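Long-range contacts in putative pneumococcal surface protein (Streptococcus pneumoniae, PDB 4CNL), which probably anchors to the pneumococcal cell wall by binding the choline of teichoic acids through a chain of choline-binding repeats: residues N24-L32 with Y53-Y61; N104-L112 with Y133-Y141. All coordinates share one frame; numbering follows the deposited sequence. Where two conformers were deposited one is given.

Interaction 1 of 2, residues N24-L32 with Y53-Y61; sequences NAWQGSYYL and YYLKSDGSY. With CHT (choline ion), chain I; CHT (choline ion), chain D.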
loop_
_atom_site.group_PDB
_atom_site.type_symbol
_atom_site.label_atom_id
_atom_site.label_comp_id
_atom_site.label_asym_id
_atom_site.label_seq_id
_atom_site.Cartn_x
_atom_site.Cartn_y
_atom_site.Cartn_z
ATOM N N ASN A 24 12.888 -17.655 20.715
ATOM C CA ASN A 24 11.695 -16.800 20.652
ATOM C C ASN A 24 11.994 -15.331 20.885
ATOM O O ASN A 24 11.331 -14.684 21.698
ATOM C CB ASN A 24 10.648 -17.239 21.678
ATOM C CG ASN A 24 10.254 -18.679 21.528
ATOM O OD1 ASN A 24 9.691 -19.073 20.511
ATOM N ND2 ASN A 24 10.534 -19.480 22.555
ATOM N N ALA A 25 12.983 -14.795 20.181
ATOM C CA ALA A 25 13.407 -13.427 20.438
ATOM C C ALA A 25 14.229 -12.868 19.303
ATOM O O ALA A 25 14.880 -13.601 18.550
ATOM C CB ALA A 25 14.201 -13.342 21.741
ATOM N N TRP A 26 14.211 -11.547 19.206
ATOM C CA TRP A 26 15.070 -10.838 18.285
ATOM C C TRP A 26 16.495 -10.732 18.805
ATOM O O TRP A 26 16.729 -10.592 20.008
ATOM C CB TRP A 26 14.524 -9.436 18.024
ATOM C CG TRP A 26 13.245 -9.472 17.253
ATOM C CD1 TRP A 26 11.984 -9.544 17.765
ATOM C CD2 TRP A 26 13.106 -9.493 15.821
ATOM N NE1 TRP A 26 11.064 -9.587 16.741
ATOM C CE2 TRP A 26 11.726 -9.558 15.542
ATOM C CE3 TRP A 26 14.012 -9.440 14.755
ATOM C CZ2 TRP A 26 11.229 -9.577 14.234
ATOM C CZ3 TRP A 26 13.525 -9.468 13.462
ATOM C CH2 TRP A 26 12.141 -9.526 13.212
ATOM N N GLN A 27 17.434 -10.804 17.878
ATOM C CA GLN A 27 18.810 -10.404 18.116
ATOM C C GLN A 27 19.209 -9.521 16.944
ATOM O O GLN A 27 19.407 -9.998 15.824
ATOM C CB GLN A 27 19.748 -11.606 18.249
ATOM C CG GLN A 27 21.218 -11.215 18.240
ATOM C CD GLN A 27 21.580 -10.303 19.386
ATOM O OE1 GLN A 27 20.933 -10.318 20.434
ATOM N NE2 GLN A 27 22.626 -9.506 19.199
ATOM N N GLY A 28 19.289 -8.219 17.197
ATOM C CA GLY A 28 19.560 -7.279 16.127
ATOM C C GLY A 28 18.462 -7.403 15.087
ATOM O O GLY A 28 17.277 -7.371 15.421
ATOM N N SER A 29 18.863 -7.585 13.834
ATOM C CA SER A 29 17.929 -7.667 12.715
ATOM C C SER A 29 17.372 -9.074 12.486
ATOM O O SER A 29 16.594 -9.307 11.555
ATOM C CB SER A 29 18.612 -7.175 11.441
ATOM O OG SER A 29 19.067 -5.844 11.599
ATOM N N TYR A 30 17.764 -10.001 13.349
ATOM C CA TYR A 30 17.449 -11.418 13.172
ATOM C C TYR A 30 16.511 -11.935 14.241
ATOM O O TYR A 30 16.487 -11.433 15.370
ATOM C CB TYR A 30 18.745 -12.242 13.181
ATOM C CG TYR A 30 19.763 -11.685 12.221
ATOM C CD1 TYR A 30 19.747 -12.052 10.881
ATOM C CD2 TYR A 30 20.712 -10.761 12.645
ATOM C CE1 TYR A 30 20.663 -11.523 9.985
ATOM C CE2 TYR A 30 21.633 -10.228 11.754
ATOM C CZ TYR A 30 21.603 -10.620 10.427
ATOM O OH TYR A 30 22.515 -10.102 9.537
ATOM N N TYR A 31 15.737 -12.957 13.891
ATOM C CA TYR A 31 14.788 -13.527 14.833
ATOM C C TYR A 31 15.105 -14.992 15.113
ATOM O O TYR A 31 15.229 -15.782 14.181
ATOM C CB TYR A 31 13.351 -13.401 14.292
ATOM C CG TYR A 31 12.346 -13.899 15.289
ATOM C CD1 TYR A 31 11.966 -13.101 16.366
ATOM C CD2 TYR A 31 11.810 -15.183 15.192
ATOM C CE1 TYR A 31 11.067 -13.559 17.315
ATOM C CE2 TYR A 31 10.894 -15.650 16.132
ATOM C CZ TYR A 31 10.534 -14.831 17.196
ATOM O OH TYR A 31 9.646 -15.266 18.156
ATOM N N LEU A 32 15.226 -15.344 16.393
ATOM C CA LEU A 32 15.482 -16.727 16.794
ATOM C C LEU A 32 14.171 -17.407 17.165
ATOM O O LEU A 32 13.418 -16.926 18.021
ATOM C CB LEU A 32 16.468 -16.785 17.966
ATOM C CG LEU A 32 17.932 -16.370 17.739
ATOM C CD1 LEU A 32 18.508 -17.000 16.486
ATOM C CD2 LEU A 32 18.077 -14.839 17.693
ATOM N N TYR A 53 6.355 -10.053 10.599
ATOM C CA TYR A 53 7.647 -9.669 10.025
ATOM C C TYR A 53 8.075 -10.705 9.006
ATOM O O TYR A 53 7.743 -11.880 9.149
ATOM C CB TYR A 53 8.717 -9.558 11.114
ATOM C CG TYR A 53 8.438 -8.489 12.137
ATOM C CD1 TYR A 53 7.600 -8.738 13.227
ATOM C CD2 TYR A 53 9.008 -7.234 12.014
ATOM C CE1 TYR A 53 7.352 -7.751 14.169
ATOM C CE2 TYR A 53 8.762 -6.242 12.944
ATOM C CZ TYR A 53 7.934 -6.505 14.014
ATOM O OH TYR A 53 7.695 -5.514 14.942
ATOM N N TYR A 54 8.801 -10.274 7.979
ATOM C CA TYR A 54 9.378 -11.204 7.017
ATOM C C TYR A 54 10.886 -11.240 7.143
ATOM O O TYR A 54 11.557 -10.226 6.942
ATOM C CB TYR A 54 9.003 -10.846 5.580
ATOM C CG TYR A 54 9.478 -11.915 4.627
ATOM C CD1 TYR A 54 8.837 -13.146 4.574
ATOM C CD2 TYR A 54 10.593 -11.721 3.830
ATOM C CE1 TYR A 54 9.276 -14.146 3.730
ATOM C CE2 TYR A 54 11.045 -12.722 2.978
ATOM C CZ TYR A 54 10.377 -13.925 2.932
ATOM O OH TYR A 54 10.814 -14.920 2.095
ATOM N N LEU A 55 11.423 -12.411 7.479
ATOM C CA LEU A 55 12.869 -12.573 7.496
ATOM C C LEU A 55 13.360 -13.005 6.116
ATOM O O LEU A 55 12.892 -13.998 5.555
ATOM C CB LEU A 55 13.298 -13.575 8.574
ATOM C CG LEU A 55 13.052 -13.135 10.024
ATOM C CD1 LEU A 55 13.486 -11.670 10.274
ATOM C CD2 LEU A 55 11.596 -13.370 10.455
ATOM N N LYS A 56 14.306 -12.243 5.581
ATOM C CA LYS A 56 14.840 -12.477 4.242
ATOM C C LYS A 56 15.768 -13.691 4.197
ATOM O O LYS A 56 15.934 -14.400 5.194
ATOM C CB LYS A 56 15.568 -11.224 3.754
ATOM C CG LYS A 56 14.619 -10.044 3.554
ATOM C CD LYS A 56 15.341 -8.787 3.090
ATOM C CE LYS A 56 16.140 -8.152 4.208
ATOM N NZ LYS A 56 16.810 -6.894 3.767
ATOM N N SER A 57 16.367 -13.928 3.034
ATOM C CA SER A 57 17.202 -15.115 2.830
ATOM C C SER A 57 18.471 -15.084 3.671
ATOM O O SER A 57 19.049 -16.127 3.969
ATOM C CB SER A 57 17.568 -15.261 1.353
ATOM O OG SER A 57 18.416 -14.200 0.945
ATOM N N ASP A 58 18.916 -13.894 4.050
ATOM C CA ASP A 58 20.081 -13.794 4.912
ATOM C C ASP A 58 19.683 -13.732 6.380
ATOM O O ASP A 58 20.536 -13.570 7.245
ATOM C CB ASP A 58 20.941 -12.575 4.547
ATOM C CG ASP A 58 20.149 -11.278 4.479
ATOM O OD1 ASP A 58 19.095 -11.149 5.144
ATOM O OD2 ASP A 58 20.593 -10.366 3.749
ATOM N N GLY A 59 18.385 -13.855 6.652
ATOM C CA GLY A 59 17.887 -13.813 8.019
ATOM C C GLY A 59 17.429 -12.437 8.483
ATOM O O GLY A 59 16.702 -12.323 9.461
ATOM N N SER A 60 17.846 -11.382 7.789
ATOM C CA SER A 60 17.544 -10.032 8.263
ATOM C C SER A 60 16.114 -9.639 7.911
ATOM O O SER A 60 15.598 -10.024 6.861
ATOM C CB SER A 60 18.533 -9.032 7.683
ATOM O OG SER A 60 18.523 -9.095 6.270
ATOM N N TYR A 61 15.462 -8.875 8.776
ATOM C CA TYR A 61 14.064 -8.559 8.492
ATOM C C TYR A 61 13.965 -7.568 7.352
ATOM O O TYR A 61 14.833 -6.705 7.172
ATOM C CB TYR A 61 13.333 -8.029 9.731
ATOM C CG TYR A 61 13.760 -6.664 10.216
ATOM C CD1 TYR A 61 14.854 -6.512 11.069
ATOM C CD2 TYR A 61 13.054 -5.522 9.844
ATOM C CE1 TYR A 61 15.240 -5.265 11.526
ATOM C CE2 TYR A 61 13.435 -4.271 10.298
ATOM C CZ TYR A 61 14.525 -4.148 11.133
ATOM O OH TYR A 61 14.886 -2.903 11.578
HETATM C C4 CHT I . 13.485 -3.081 14.431
HETATM C C5 CHT I . 12.596 -3.789 15.449
HETATM C C6 CHT I . 13.947 -5.748 15.534
HETATM C C7 CHT I . 11.651 -5.825 16.106
HETATM C C8 CHT I . 12.314 -5.519 13.872
HETATM O O6 CHT I . 14.736 -2.768 15.026
HETATM N N1 CHT I . 12.630 -5.223 15.243
HETATM C C4 CHT D . 24.148 -15.202 8.312
HETATM C C5 CHT D . 23.461 -15.086 9.670
HETATM C C6 CHT D . 24.703 -13.079 9.887
HETATM C C7 CHT D . 23.412 -13.880 11.682
HETATM C C8 CHT D . 25.384 -15.006 11.043
HETATM O O6 CHT D . 23.166 -15.126 7.284
HETATM N N1 CHT D . 24.246 -14.265 10.571
HETATM O O HOH W 1 16.200 -14.033 11.355
#
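The indole of W26 points its six-membered edge at Y53, with CZ2 3.7 Å from Y53 CG; the two rings form a T-shaped pair, planes at 70°. One indole face carries a choline, methyls C6 and C7 lying over it, and the opposite face receives CD1 of Y31 from the neighbouring strand. Y61 stands nearly upright to the indole: its CB touches CH2, and its ring offers a face to the same choline, methyl C8 sitting 3.6 Å above the centre. To reach there, Y61 places CG between its backbone N and carbonyl carbon (chi1 69°). S29 CA lies at the Y61 edge, in plane. L55 CD1 meets CZ3 and CH2 obliquely.

Y30 faces a second choline, whose methyl C7 lies over the ring centre, while its edge runs along the backbone of the 56-59 turn: CE1 is 3.4 Å from D58 O. G59 leaves room for this, its backbone passing tight against Y30 CD1. The hydroxyl O6 of that choline donates to D58 O at 3.1 Å.

One direct backbone bond joins the segments, Y61 N to S29 O (3.0 Å); a water bridges Y31 N and G59 O. An Asx turn, S60 N donating to D58 OD1, overlaps the type I turn 56-59 beyond strand 51-55. D46 takes the indole NE1.

Aromatic walls around trimethylammonium groups, W26, Y53 and Y61 at one site, Y30 with W5 (edge-to-face) and W12 at the other, are consistent with cation-pi binding and mark the choline-binding repeat: a β-hairpin, the end of the next hairpin's second strand and the turn after it.

Interaction 2 of 2, residues N104-L112 with Y133-Y141; sequences NAWQGNYYL and YYLTSDGSY. With CHT (choline ion), chain F; CHT (choline ion), chain B.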
loop_
_atom_site.group_PDB
_atom_site.type_symbol
_atom_site.label_atom_id
_atom_site.label_comp_id
_atom_site.label_asym_id
_atom_site.label_seq_id
_atom_site.Cartn_x
_atom_site.Cartn_y
_atom_site.Cartn_z
ATOM N N ASN A 104 -6.819 -1.883 -8.682
ATOM C CA ASN A 104 -8.012 -1.708 -9.509
ATOM C C ASN A 104 -9.275 -1.547 -8.674
ATOM O O ASN A 104 -10.288 -2.171 -8.962
ATOM C CB ASN A 104 -8.175 -2.898 -10.457
ATOM C CG ASN A 104 -7.016 -3.035 -11.419
ATOM O OD1 ASN A 104 -6.632 -2.070 -12.073
ATOM N ND2 ASN A 104 -6.435 -4.230 -11.485
ATOM N N ALA A 105 -9.218 -0.713 -7.645
ATOM C CA ALA A 105 -10.303 -0.659 -6.685
ATOM C C ALA A 105 -10.332 0.652 -5.939
ATOM O O ALA A 105 -9.303 1.298 -5.755
ATOM C CB ALA A 105 -10.174 -1.824 -5.694
ATOM N N TRP A 106 -11.526 1.055 -5.522
ATOM C CA TRP A 106 -11.664 2.188 -4.639
ATOM C C TRP A 106 -11.399 1.762 -3.205
ATOM O O TRP A 106 -11.669 0.623 -2.818
ATOM C CB TRP A 106 -13.059 2.802 -4.767
ATOM C CG TRP A 106 -13.265 3.436 -6.093
ATOM C CD1 TRP A 106 -13.712 2.831 -7.233
ATOM C CD2 TRP A 106 -13.020 4.803 -6.429
ATOM N NE1 TRP A 106 -13.762 3.743 -8.262
ATOM C CE2 TRP A 106 -13.340 4.962 -7.791
ATOM C CE3 TRP A 106 -12.557 5.910 -5.709
ATOM C CZ2 TRP A 106 -13.219 6.193 -8.452
ATOM C CZ3 TRP A 106 -12.432 7.130 -6.365
ATOM C CH2 TRP A 106 -12.764 7.262 -7.719
ATOM N N GLN A 107 -10.851 2.690 -2.437
ATOM C CA GLN A 107 -10.712 2.546 -0.995
ATOM C C GLN A 107 -11.130 3.886 -0.428
ATOM O O GLN A 107 -10.412 4.868 -0.564
ATOM C CB GLN A 107 -9.282 2.194 -0.595
ATOM C CG GLN A 107 -9.085 2.104 0.900
ATOM C CD GLN A 107 -9.914 0.987 1.516
ATOM O OE1 GLN A 107 -10.098 -0.079 0.915
ATOM N NE2 GLN A 107 -10.413 1.223 2.717
ATOM N N GLY A 108 -12.314 3.943 0.167
ATOM C CA GLY A 108 -12.844 5.222 0.591
ATOM C C GLY A 108 -12.974 6.137 -0.621
ATOM O O GLY A 108 -13.512 5.734 -1.654
ATOM N N ASN A 109 -12.445 7.346 -0.500
ATOM C CA ASN A 109 -12.516 8.344 -1.579
ATOM C C ASN A 109 -11.358 8.277 -2.578
ATOM O O ASN A 109 -11.200 9.172 -3.422
ATOM C CB ASN A 109 -12.563 9.752 -0.988
ATOM C CG ASN A 109 -13.781 9.985 -0.124
ATOM O OD1 ASN A 109 -14.866 9.481 -0.408
ATOM N ND2 ASN A 109 -13.604 10.754 0.943
ATOM N N TYR A 110 -10.566 7.211 -2.489
ATOM C CA TYR A 110 -9.312 7.089 -3.227
ATOM C C TYR A 110 -9.343 5.889 -4.159
ATOM O O TYR A 110 -10.062 4.921 -3.919
ATOM C CB TYR A 110 -8.129 6.960 -2.255
ATOM C CG TYR A 110 -8.114 8.079 -1.257
ATOM C CD1 TYR A 110 -7.480 9.271 -1.547
ATOM C CD2 TYR A 110 -8.760 7.948 -0.029
ATOM C CE1 TYR A 110 -7.479 10.316 -0.644
ATOM C CE2 TYR A 110 -8.764 8.985 0.880
ATOM C CZ TYR A 110 -8.126 10.161 0.569
ATOM O OH TYR A 110 -8.125 11.207 1.465
ATOM N N TYR A 111 -8.563 5.960 -5.233
ATOM C CA TYR A 111 -8.541 4.873 -6.199
ATOM C C TYR A 111 -7.135 4.291 -6.325
ATOM O O TYR A 111 -6.175 5.037 -6.512
ATOM C CB TYR A 111 -9.035 5.360 -7.566
ATOM C CG TYR A 111 -9.135 4.247 -8.564
ATOM C CD1 TYR A 111 -10.249 3.408 -8.588
ATOM C CD2 TYR A 111 -8.107 4.017 -9.481
ATOM C CE1 TYR A 111 -10.336 2.369 -9.500
ATOM C CE2 TYR A 111 -8.186 2.978 -10.395
ATOM C CZ TYR A 111 -9.305 2.169 -10.407
ATOM O OH TYR A 111 -9.383 1.131 -11.309
ATOM N N LEU A 112 -7.020 2.971 -6.223
ATOM C CA LEU A 112 -5.744 2.283 -6.401
ATOM C C LEU A 112 -5.667 1.712 -7.812
ATOM O O LEU A 112 -6.542 0.966 -8.229
ATOM C CB LEU A 112 -5.571 1.161 -5.370
ATOM C CG LEU A 112 -5.454 1.561 -3.892
ATOM C CD1 LEU A 112 -4.514 2.750 -3.713
ATOM C CD2 LEU A 112 -6.825 1.825 -3.242
ATOM N N TYR A 133 -13.332 9.282 -13.801
ATOM C CA TYR A 133 -13.298 9.966 -12.513
ATOM C C TYR A 133 -12.060 10.826 -12.483
ATOM O O TYR A 133 -11.061 10.489 -13.117
ATOM C CB TYR A 133 -13.256 8.962 -11.345
ATOM C CG TYR A 133 -14.544 8.214 -11.218
ATOM C CD1 TYR A 133 -14.817 7.131 -12.047
ATOM C CD2 TYR A 133 -15.506 8.600 -10.295
ATOM C CE1 TYR A 133 -16.012 6.455 -11.968
ATOM C CE2 TYR A 133 -16.710 7.926 -10.204
ATOM C CZ TYR A 133 -16.953 6.854 -11.041
ATOM O OH TYR A 133 -18.141 6.173 -10.949
ATOM N N TYR A 134 -12.106 11.934 -11.750
ATOM C CA TYR A 134 -10.895 12.717 -11.590
ATOM C C TYR A 134 -10.457 12.705 -10.140
ATOM O O TYR A 134 -11.208 13.103 -9.257
ATOM C CB TYR A 134 -11.071 14.166 -12.075
ATOM C CG TYR A 134 -9.746 14.916 -11.981
ATOM C CD1 TYR A 134 -8.720 14.652 -12.875
ATOM C CD2 TYR A 134 -9.519 15.849 -10.974
ATOM C CE1 TYR A 134 -7.490 15.308 -12.781
ATOM C CE2 TYR A 134 -8.300 16.522 -10.878
ATOM C CZ TYR A 134 -7.293 16.237 -11.775
ATOM O OH TYR A 134 -6.090 16.904 -11.678
ATOM N N LEU A 135 -9.229 12.248 -9.900
ATOM C CA LEU A 135 -8.678 12.262 -8.554
ATOM C C LEU A 135 -7.868 13.531 -8.350
ATOM O O LEU A 135 -6.949 13.818 -9.122
ATOM C CB LEU A 135 -7.805 11.028 -8.311
ATOM C CG LEU A 135 -8.460 9.641 -8.325
ATOM C CD1 LEU A 135 -9.761 9.623 -7.515
ATOM C CD2 LEU A 135 -8.717 9.157 -9.751
ATOM N N THR A 136 -8.206 14.283 -7.307
ATOM C CA THR A 136 -7.591 15.581 -7.042
ATOM C C THR A 136 -6.165 15.431 -6.498
ATOM O O THR A 136 -5.642 14.326 -6.386
ATOM C CB THR A 136 -8.418 16.405 -6.034
ATOM O OG1 THR A 136 -8.437 15.732 -4.769
ATOM C CG2 THR A 136 -9.852 16.619 -6.533
ATOM N N SER A 137 -5.544 16.547 -6.132
ATOM C CA SER A 137 -4.126 16.528 -5.780
ATOM C C SER A 137 -3.833 15.701 -4.534
ATOM O O SER A 137 -2.707 15.245 -4.363
ATOM C CB SER A 137 -3.595 17.950 -5.582
ATOM O OG SER A 137 -4.209 18.572 -4.466
ATOM N N ASP A 138 -4.824 15.496 -3.671
ATOM C CA ASP A 138 -4.571 14.698 -2.471
ATOM C C ASP A 138 -5.079 13.271 -2.642
ATOM O O ASP A 138 -5.049 12.469 -1.711
ATOM C CB ASP A 138 -5.177 15.365 -1.222
ATOM C CG ASP A 138 -6.702 15.274 -1.149
ATOM O OD1 ASP A 138 -7.366 14.808 -2.105
ATOM O OD2 ASP A 138 -7.247 15.696 -0.105
ATOM N N GLY A 139 -5.529 12.950 -3.850
ATOM C CA GLY A 139 -6.028 11.619 -4.129
ATOM C C GLY A 139 -7.543 11.486 -4.091
ATOM O O GLY A 139 -8.095 10.582 -4.712
ATOM N N SER A 140 -8.224 12.361 -3.357
ATOM C CA SER A 140 -9.674 12.200 -3.168
ATOM C C SER A 140 -10.400 12.559 -4.456
ATOM O O SER A 140 -10.016 13.507 -5.141
ATOM C CB SER A 140 -10.188 13.062 -2.014
ATOM O OG SER A 140 -9.948 14.435 -2.255
ATOM N N TYR A 141 -11.440 11.804 -4.798
ATOM C CA TYR A 141 -12.104 12.076 -6.075
ATOM C C TYR A 141 -12.852 13.397 -6.029
ATOM O O TYR A 141 -13.386 13.798 -4.984
ATOM C CB TYR A 141 -13.052 10.940 -6.473
ATOM C CG TYR A 141 -14.306 10.803 -5.644
ATOM C CD1 TYR A 141 -14.297 10.090 -4.448
ATOM C CD2 TYR A 141 -15.506 11.356 -6.058
ATOM C CE1 TYR A 141 -15.444 9.951 -3.686
ATOM C CE2 TYR A 141 -16.659 11.218 -5.299
ATOM C CZ TYR A 141 -16.620 10.519 -4.114
ATOM O OH TYR A 141 -17.764 10.382 -3.365
HETATM C C4 CHT F . -18.440 7.654 -4.613
HETATM C C5 CHT F . -18.216 6.439 -5.506
HETATM C C6 CHT F . -16.040 6.233 -4.574
HETATM C C7 CHT F . -16.629 5.046 -6.510
HETATM C C8 CHT F . -16.342 7.386 -6.603
HETATM O O6 CHT F . -19.805 8.042 -4.688
HETATM N N1 CHT F . -16.807 6.283 -5.799
HETATM C C4 CHT B . -2.669 10.796 0.846
HETATM C C5 CHT B . -3.632 9.683 0.461
HETATM C C6 CHT B . -4.924 10.116 2.402
HETATM C C7 CHT B . -5.168 8.096 1.223
HETATM C C8 CHT B . -3.214 8.511 2.478
HETATM O O6 CHT B . -3.300 12.046 0.615
HETATM N N1 CHT B . -4.234 9.105 1.642
HETATM O O HOH W 2 -16.461 12.163 -1.022
HETATM O O HOH W 3 -6.954 8.231 -5.442
#
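W106 and Y133 make the close-packed end of this contact: CZ2 of the indole rests over the face of Y133, the centroids 5.2 Å apart in a T-shaped pair. L135 CD1 fills in against W106 CH2 and CZ3, and CB of Y141 meets the same rim. With CG anti to its carbonyl carbon (chi1 -68°), W106 carries its ring to 133-141; D126 accepts from its NE1.

Y110 packs against the 136-139 turn, its CD1 3.4 Å from G139 C, where the glycine has no side chain to be in the way. Between these two aromatic patches the backbones join directly, Y141 N donating to N109 O (3.0 Å), and through a water from Y111 N to G139 O.

The contact joins two choline sites of the repeat fold. One choline is clasped by W106, Y133 and Y141, its methyl C7 over the indole 3.5 Å from W106 CE2, an arrangement suited to cation-pi attraction; the other, whose site W83 and W92 complete, lies over Y110, and its O6 donates to D138 O at 2.9 Å.

Bonds within 133-141 hold the turn in shape. D138 takes two donors on OD1: S140 OG on the syn lone pair and S140 N from above the carboxylate plane, an Asx turn. T136 OG1 adds a second donor to S140 O, 2.8 Å away and on a lone pair.

The outer side is looser. Exposed N109 brings OD1 to the edge of Y141, 3.4 Å from CE1, its amide turned 69° from the ring; beyond it a water makes weak bonds to OD1 and to Y141 OH.

Interaction 1 closes before interaction 2 opens, so the contacts follow one another in series along an elongated all-β chain, on opposite sides of its centre. Their centres are about 36 Å apart, their nearest atoms about 21 Å, and they do not touch. Each lies in its own choline-binding repeat and has the same plan: a short hairpin (25-27 with 30-32, or 105-107 with 110-112) meets the end of the next one (42-46 with 51-55, or 122-126 with 131-135) and the turn after it. Each contributes to two choline pockets, so repeating it lines up several binding sites along the domain, consistent with multivalent attachment to teichoic acid.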